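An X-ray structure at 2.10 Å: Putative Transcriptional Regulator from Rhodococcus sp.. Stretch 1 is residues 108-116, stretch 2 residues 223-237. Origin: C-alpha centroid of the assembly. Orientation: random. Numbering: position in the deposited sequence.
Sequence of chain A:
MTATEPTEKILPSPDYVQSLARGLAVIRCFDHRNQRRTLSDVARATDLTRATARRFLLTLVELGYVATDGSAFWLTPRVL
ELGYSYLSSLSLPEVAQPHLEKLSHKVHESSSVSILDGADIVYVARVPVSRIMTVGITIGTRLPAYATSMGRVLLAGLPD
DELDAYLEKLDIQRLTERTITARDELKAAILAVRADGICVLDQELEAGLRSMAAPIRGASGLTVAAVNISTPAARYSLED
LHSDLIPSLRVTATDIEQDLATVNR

Stretch 1 108-116: HESSSVSIL
Stretch 2, residues 223-237: TVAAVNISTPAARYS

Two strands of one chain, more than a hundred residues apart in sequence, pair antiparallel through their backbones, and a buried carboxylate at one end ties the pair to the turn that follows the second strand. The N-to-C directions of strand 110-116 and strand 223-232 differ by 158°, their axes approach to 4.6 Å, and the two stretches together bury 639 Å².

The register is fixed by Ser 114 opposite Ala 226 (CA to CA 5.5 Å) and Val 113 opposite Val 227 (4.3 Å between CA atoms), the wide and narrow spacings expected of hydrogen-bonded and non-hydrogen-bonded antiparallel pairs. Ser 114 and Ala 226 bond reciprocally: Ser 114 N donates to Ala 226 O at 3.0 Å, and Ala 226 N donates to Ser 114 O at 2.9 Å, with angles at hydrogen of 158° and 160°. Two residues along, Asn 228 N reaches Ser 112 O at 2.9 Å, but the return bond from Ser 112 N to Asn 228 O is weak at 3.3 Å. Ser 112 N also makes a weak bond to Asn 228 OD1 at 3.2 Å, with an angle of only 124°; the Asn 228 side chain leaves to one face of the sheet, chi1 91° and chi2 -6°, but its end comes nearer the partner strand. Farther on, Ser 230 N donates to Ser 110 O at 3.0 Å. Between these rungs the carbonyls also meet alpha hydrogens, as in Val 113 CA to Ala 226 O and Val 227 CA to Ser 112 O, both 3.2 Å. Backbone torsions from Ser 111 to Ile 115 and from Ala 225 to Ser 230 are extended, phi between -120° and -155° and psi between 137° and 173°.

Side chains alternate across the sheet. Val 113 (t) and Val 227 (p) share one face with Ser 111 (p) and Ile 229 (m, t); Val 113 CG2 lies 4.0 Å from Val 227 CB, and Val 113 CG1 is equally far from Ala 225 CB. The other face is more polar, carrying Ser 110 (t), Ser 112 (m), Ser 114 (p), Ala 226, Asn 228 and Ser 230 (t). There a water lies 2.8 Å from Ser 110 OG and 2.6 Å from Ser 112 OG, hydrogen-bonded to both, and donates to Asn 228 OD1 at 2.7 Å. Ser 114 OG is buried without a modelled partner.

Glu 109 (phi -143°, psi 152°; chi1 m, chi2 m, chi3 -22°) points toward the second stretch and has 110 Å² covered by it. Its OE2 accepts from Tyr 236 OH (m, chi2 90°) at 2.6 Å and forms a salt bridge with Arg 235 NE (m, t, p, chi4 68°) at 2.8 Å, lying near the planes of both ring and guanidinium. Thr 231 OG1 (chi1 t) bonds weakly to Glu 109 OE1 at 3.1 Å. A second water donates to Glu 109 OE1 and Ser 230 O, both at 2.7 Å, and accepts from Ser 110 N at 2.9 Å.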

ATOM      1  N   HIS A 108      11.635  17.064 -21.151  1.00 31.04           N
ATOM      2  CA  HIS A 108      11.118  18.428 -21.273  1.00 32.09           C
ATOM      3  C   HIS A 108       9.836  18.489 -22.068  1.00 31.71           C
ATOM      4  O   HIS A 108       9.695  19.326 -23.000  1.00 31.19           O
ATOM      5  CB  HIS A 108      12.167  19.378 -21.901  1.00 35.63           C
ATOM      6  CG  HIS A 108      13.453  19.390 -21.151  1.00 41.23           C
ATOM      7  ND1 HIS A 108      13.534  19.833 -19.846  1.00 43.97           N
ATOM      8  CD2 HIS A 108      14.680  18.918 -21.473  1.00 46.01           C
ATOM      9  CE1 HIS A 108      14.771  19.670 -19.411  1.00 48.75           C
ATOM     10  NE2 HIS A 108      15.487  19.117 -20.378  1.00 49.66           N
ATOM     11  N   GLU A 109       8.920  17.588 -21.717  1.00 30.35           N
ATOM     12  CA  GLU A 109       7.614  17.489 -22.374  1.00 29.38           C
ATOM     13  C   GLU A 109       6.588  17.132 -21.296  1.00 28.55           C
ATOM     14  O   GLU A 109       6.903  16.457 -20.308  1.00 27.16           O
ATOM     15  CB  GLU A 109       7.591  16.429 -23.498  1.00 29.56           C
ATOM     16  CG  GLU A 109       8.558  16.586 -24.699  1.00 30.13           C
ATOM     17  CD  GLU A 109       8.383  17.905 -25.474  1.00 33.67           C
ATOM     18  OE1 GLU A 109       7.297  18.548 -25.412  1.00 33.30           O
ATOM     19  OE2 GLU A 109       9.352  18.302 -26.150  1.00 34.24           O
ATOM     20  N   SER A 110       5.351  17.544 -21.531  1.00 28.47           N
ATOM     21  CA  SER A 110       4.202  17.159 -20.703  1.00 29.30           C
ATOM     22  C   SER A 110       4.007  15.614 -20.609  1.00 28.18           C
ATOM     23  O   SER A 110       4.077  14.910 -21.639  1.00 27.81           O
ATOM     24  CB  SER A 110       2.943  17.840 -21.305  1.00 30.59           C
ATOM     25  OG  SER A 110       1.712  17.175 -20.979  1.00 35.41           O
ATOM     26  N   SER A 111       3.796  15.103 -19.381  1.00 26.98           N
ATOM     27  CA  SER A 111       3.488  13.677 -19.117  1.00 25.95           C
ATOM     28  C   SER A 111       2.260  13.628 -18.198  1.00 25.73           C
ATOM     29  O   SER A 111       2.113  14.515 -17.369  1.00 24.93           O
ATOM     30  CB  SER A 111       4.674  12.926 -18.510  1.00 25.57           C
ATOM     31  OG  SER A 111       5.035  13.477 -17.244  1.00 29.79           O
ATOM     32  N   SER A 112       1.377  12.636 -18.395  1.00 23.91           N
ATOM     33  CA  SER A 112       0.152  12.500 -17.652  1.00 22.60           C
ATOM     34  C   SER A 112      -0.116  11.054 -17.353  1.00 22.75           C
ATOM     35  O   SER A 112       0.431  10.125 -18.043  1.00 21.53           O
ATOM     36  CB  SER A 112      -1.033  12.966 -18.492  1.00 22.42           C
ATOM     37  OG  SER A 112      -0.832  14.301 -18.962  1.00 27.42           O
ATOM     38  N   VAL A 113      -1.039  10.840 -16.406  1.00 22.39           N
ATOM     39  CA  VAL A 113      -1.565   9.485 -16.200  1.00 21.63           C
ATOM     40  C   VAL A 113      -3.074   9.606 -16.273  1.00 22.79           C
ATOM     41  O   VAL A 113      -3.637  10.547 -15.739  1.00 21.48           O
ATOM     42  CB  VAL A 113      -1.063   8.862 -14.844  1.00 21.18           C
ATOM     43  CG1 VAL A 113      -1.901   7.632 -14.439  1.00 19.79           C
ATOM     44  CG2 VAL A 113       0.396   8.467 -14.937  1.00 20.52           C
ATOM     45  N   SER A 114      -3.741   8.632 -16.899  1.00 23.39           N
ATOM     46  CA  SER A 114      -5.218   8.636 -16.904  1.00 24.32           C
ATOM     47  C   SER A 114      -5.763   7.255 -16.639  1.00 25.01           C
ATOM     48  O   SER A 114      -5.035   6.246 -16.677  1.00 22.63           O
ATOM     49  CB  SER A 114      -5.780   9.128 -18.253  1.00 25.72           C
ATOM     50  OG  SER A 114      -5.338   8.239 -19.274  1.00 24.33           O
ATOM     51  N   ILE A 115      -7.060   7.215 -16.335  1.00 26.00           N
ATOM     52  CA  ILE A 115      -7.750   5.958 -16.160  1.00 26.03           C
ATOM     53  C   ILE A 115      -8.982   5.997 -17.041  1.00 26.39           C
ATOM     54  O   ILE A 115      -9.343   7.063 -17.524  1.00 26.09           O
ATOM     55  CB  ILE A 115      -8.135   5.745 -14.665  1.00 25.57           C
ATOM     56  CG1 ILE A 115      -9.096   6.859 -14.209  1.00 27.77           C
ATOM     57  CG2 ILE A 115      -6.850   5.626 -13.816  1.00 23.60           C
ATOM     58  CD1 ILE A 115      -9.731   6.634 -12.902  1.00 34.36           C
ATOM     59  N   LEU A 116      -9.616   4.846 -17.244  1.00 26.04           N
ATOM     60  CA  LEU A 116     -10.773   4.755 -18.127  1.00 29.23           C
ATOM     61  C   LEU A 116     -12.076   4.912 -17.349  1.00 31.95           C
ATOM     62  O   LEU A 116     -12.239   4.338 -16.272  1.00 31.79           O
ATOM     63  CB  LEU A 116     -10.770   3.422 -18.879  1.00 28.96           C
ATOM     64  CG  LEU A 116     -11.762   3.293 -20.036  1.00 29.29           C
ATOM     65  CD1 LEU A 116     -11.404   4.252 -21.161  1.00 27.64           C
ATOM     66  CD2 LEU A 116     -11.814   1.861 -20.545  1.00 31.53           C
ATOM     67  N   THR A 223      -4.295  -4.077 -17.139  1.00 33.32           N
ATOM     68  CA  THR A 223      -4.144  -2.640 -17.320  1.00 31.51           C
ATOM     69  C   THR A 223      -5.099  -1.835 -16.454  1.00 30.47           C
ATOM     70  O   THR A 223      -6.272  -1.978 -16.554  1.00 31.67           O
ATOM     71  CB  THR A 223      -4.325  -2.203 -18.764  1.00 31.88           C
ATOM     72  OG1 THR A 223      -3.381  -2.839 -19.597  1.00 30.31           O
ATOM     73  CG2 THR A 223      -4.146  -0.739 -18.885  1.00 27.78           C
ATOM     74  N   VAL A 224      -4.570  -0.987 -15.608  1.00 28.00           N
ATOM     75  CA  VAL A 224      -5.379  -0.177 -14.723  1.00 27.18           C
ATOM     76  C   VAL A 224      -5.241   1.311 -15.030  1.00 27.02           C
ATOM     77  O   VAL A 224      -6.100   2.081 -14.659  1.00 29.03           O
ATOM     78  CB  VAL A 224      -5.023  -0.439 -13.234  1.00 27.66           C
ATOM     79  CG1 VAL A 224      -5.317  -1.935 -12.900  1.00 28.87           C
ATOM     80  CG2 VAL A 224      -3.550  -0.054 -12.923  1.00 24.36           C
ATOM     81  N   ALA A 225      -4.183   1.729 -15.726  1.00 25.26           N
ATOM     82  CA  ALA A 225      -4.025   3.156 -16.026  1.00 22.94           C
ATOM     83  C   ALA A 225      -3.164   3.256 -17.274  1.00 22.73           C
ATOM     84  O   ALA A 225      -2.662   2.231 -17.734  1.00 22.67           O
ATOM     85  CB  ALA A 225      -3.348   3.888 -14.819  1.00 20.54           C
ATOM     86  N   ALA A 226      -3.001   4.456 -17.829  1.00 21.33           N
ATOM     87  CA  ALA A 226      -2.022   4.652 -18.883  1.00 22.45           C
ATOM     88  C   ALA A 226      -1.175   5.883 -18.558  1.00 22.09           C
ATOM     89  O   ALA A 226      -1.665   6.800 -17.929  1.00 22.71           O
ATOM     90  CB  ALA A 226      -2.716   4.849 -20.187  1.00 22.94           C
ATOM     91  N   VAL A 227       0.064   5.927 -19.028  1.00 22.03           N
ATOM     92  CA  VAL A 227       0.916   7.108 -18.853  1.00 21.79           C
ATOM     93  C   VAL A 227       1.271   7.605 -20.272  1.00 22.00           C
ATOM     94  O   VAL A 227       1.432   6.801 -21.147  1.00 21.65           O
ATOM     95  CB  VAL A 227       2.188   6.743 -18.012  1.00 22.46           C
ATOM     96  CG1 VAL A 227       2.914   5.484 -18.590  1.00 23.27           C
ATOM     97  CG2 VAL A 227       3.138   7.938 -17.877  1.00 20.01           C
ATOM     98  N   ASN A 228       1.355   8.918 -20.485  1.00 22.52           N
ATOM     99  CA  ASN A 228       1.710   9.449 -21.785  1.00 23.08           C
ATOM    100  C   ASN A 228       2.792  10.500 -21.732  1.00 23.20           C
ATOM    101  O   ASN A 228       3.188  10.950 -20.650  1.00 22.08           O
ATOM    102  CB  ASN A 228       0.451   9.946 -22.569  1.00 24.05           C
ATOM    103  CG  ASN A 228       0.112  11.413 -22.340  1.00 26.63           C
ATOM    104  OD1 ASN A 228       0.723  12.079 -21.506  1.00 27.70           O
ATOM    105  ND2 ASN A 228      -0.880  11.936 -23.097  1.00 26.04           N
ATOM    106  N   ILE A 229       3.302  10.832 -22.920  1.00 24.31           N
ATOM    107  CA  ILE A 229       4.001  12.082 -23.188  1.00 24.88           C
ATOM    108  C   ILE A 229       3.167  12.723 -24.300  1.00 25.80           C
ATOM    109  O   ILE A 229       2.758  12.039 -25.210  1.00 26.52           O
ATOM    110  CB  ILE A 229       5.425  11.840 -23.735  1.00 25.66           C
ATOM    111  CG1 ILE A 229       6.311  11.167 -22.675  1.00 23.64           C
ATOM    112  CG2 ILE A 229       6.052  13.165 -24.218  1.00 26.59           C
ATOM    113  CD1 ILE A 229       7.587  10.542 -23.227  1.00 25.75           C
ATOM    114  N   SER A 230       2.902  14.023 -24.221  1.00 27.36           N
ATOM    115  CA  SER A 230       2.167  14.696 -25.282  1.00 29.19           C
ATOM    116  C   SER A 230       3.025  15.842 -25.805  1.00 29.00           C
ATOM    117  O   SER A 230       3.682  16.552 -25.020  1.00 28.36           O
ATOM    118  CB  SER A 230       0.824  15.237 -24.740  1.00 30.10           C
ATOM    119  OG  SER A 230      -0.054  15.611 -25.807  1.00 35.28           O
ATOM    120  N   THR A 231       3.010  16.047 -27.125  1.00 29.66           N
ATOM    121  CA  THR A 231       3.918  17.036 -27.747  1.00 29.96           C
ATOM    122  C   THR A 231       3.414  17.592 -29.075  1.00 31.00           C
ATOM    123  O   THR A 231       2.728  16.876 -29.830  1.00 30.93           O
ATOM    124  CB  THR A 231       5.358  16.439 -27.896  1.00 31.55           C
ATOM    125  OG1 THR A 231       6.279  17.500 -28.132  1.00 36.70           O
ATOM    126  CG2 THR A 231       5.443  15.399 -29.012  1.00 26.86           C
ATOM    127  N   PRO A 232       3.718  18.876 -29.370  1.00 31.93           N
ATOM    128  CA  PRO A 232       3.414  19.361 -30.728  1.00 33.39           C
ATOM    129  C   PRO A 232       4.105  18.516 -31.775  1.00 33.01           C
ATOM    130  O   PRO A 232       5.238  18.094 -31.589  1.00 34.77           O
ATOM    131  CB  PRO A 232       3.972  20.817 -30.736  1.00 33.52           C
ATOM    132  CG  PRO A 232       3.812  21.218 -29.287  1.00 33.45           C
ATOM    133  CD  PRO A 232       4.275  19.959 -28.537  1.00 31.65           C
ATOM    134  N   ALA A 233       3.409  18.245 -32.858  1.00 32.52           N
ATOM    135  CA  ALA A 233       4.027  17.528 -33.960  1.00 33.01           C
ATOM    136  C   ALA A 233       5.329  18.223 -34.423  1.00 33.81           C
ATOM    137  O   ALA A 233       6.297  17.538 -34.842  1.00 33.06           O
ATOM    138  CB  ALA A 233       3.022  17.392 -35.113  1.00 33.05           C
ATOM    139  N   ALA A 234       5.397  19.560 -34.334  1.00 33.49           N
ATOM    140  CA  ALA A 234       6.582  20.297 -34.857  1.00 33.33           C
ATOM    141  C   ALA A 234       7.884  20.061 -34.080  1.00 34.42           C
ATOM    142  O   ALA A 234       8.981  20.283 -34.611  1.00 36.03           O
ATOM    143  CB  ALA A 234       6.271  21.798 -34.929  1.00 34.66           C
ATOM    144  N   ARG A 235       7.812  19.601 -32.831  1.00 32.71           N
ATOM    145  CA  ARG A 235       9.041  19.417 -32.040  1.00 32.91           C
ATOM    146  C   ARG A 235       9.836  18.134 -32.363  1.00 33.72           C
ATOM    147  O   ARG A 235      11.057  18.080 -32.120  1.00 34.08           O
ATOM    148  CB  ARG A 235       8.701  19.400 -30.557  1.00 31.63           C
ATOM    149  CG  ARG A 235       8.026  20.620 -30.025  1.00 31.83           C
ATOM    150  CD  ARG A 235       7.868  20.491 -28.441  1.00 32.97           C
ATOM    151  NE  ARG A 235       9.171  20.587 -27.776  1.00 33.92           N
ATOM    152  CZ  ARG A 235       9.869  21.713 -27.751  1.00 39.02           C
ATOM    153  NH1 ARG A 235       9.374  22.836 -28.332  1.00 40.52           N
ATOM    154  NH2 ARG A 235      11.042  21.740 -27.143  1.00 38.39           N
ATOM    155  N   TYR A 236       9.165  17.104 -32.911  1.00 34.01           N
ATOM    156  CA  TYR A 236       9.843  15.795 -33.237  1.00 35.65           C
ATOM    157  C   TYR A 236       9.279  15.179 -34.516  1.00 36.39           C
ATOM    158  O   TYR A 236       8.068  15.154 -34.698  1.00 37.88           O
ATOM    159  CB  TYR A 236       9.629  14.754 -32.092  1.00 33.43           C
ATOM    160  CG  TYR A 236      10.047  15.223 -30.719  1.00 33.12           C
ATOM    161  CD1 TYR A 236       9.139  15.872 -29.877  1.00 28.90           C
ATOM    162  CD2 TYR A 236      11.356  15.024 -30.247  1.00 35.54           C
ATOM    163  CE1 TYR A 236       9.528  16.361 -28.650  1.00 28.17           C
ATOM    164  CE2 TYR A 236      11.737  15.481 -28.957  1.00 32.67           C
ATOM    165  CZ  TYR A 236      10.827  16.171 -28.192  1.00 30.81           C
ATOM    166  OH  TYR A 236      11.208  16.645 -26.933  1.00 33.85           O
ATOM    167  N   SER A 237      10.116  14.607 -35.366  1.00 38.72           N
ATOM    168  CA  SER A 237       9.600  13.685 -36.412  1.00 38.86           C
ATOM    169  C   SER A 237       9.072  12.415 -35.739  1.00 38.44           C
ATOM    170  O   SER A 237       9.455  12.123 -34.581  1.00 36.39           O
ATOM    171  CB  SER A 237      10.713  13.292 -37.371  1.00 40.34           C
ATOM    172  OG  SER A 237      11.660  12.504 -36.675  1.00 40.33           O
TER
HETATM  173  O   HOH W   1       4.960  18.728 -24.124  1.00 22.97           O
HETATM  174  O   HOH W   2      11.706  19.699 -25.690  1.00 44.38           O
HETATM  175  O   HOH W   3       0.366  14.781 -21.190  1.00 34.36           O
HETATM  176  O   HOH W   4      -8.806   2.429 -16.024  1.00 26.15           O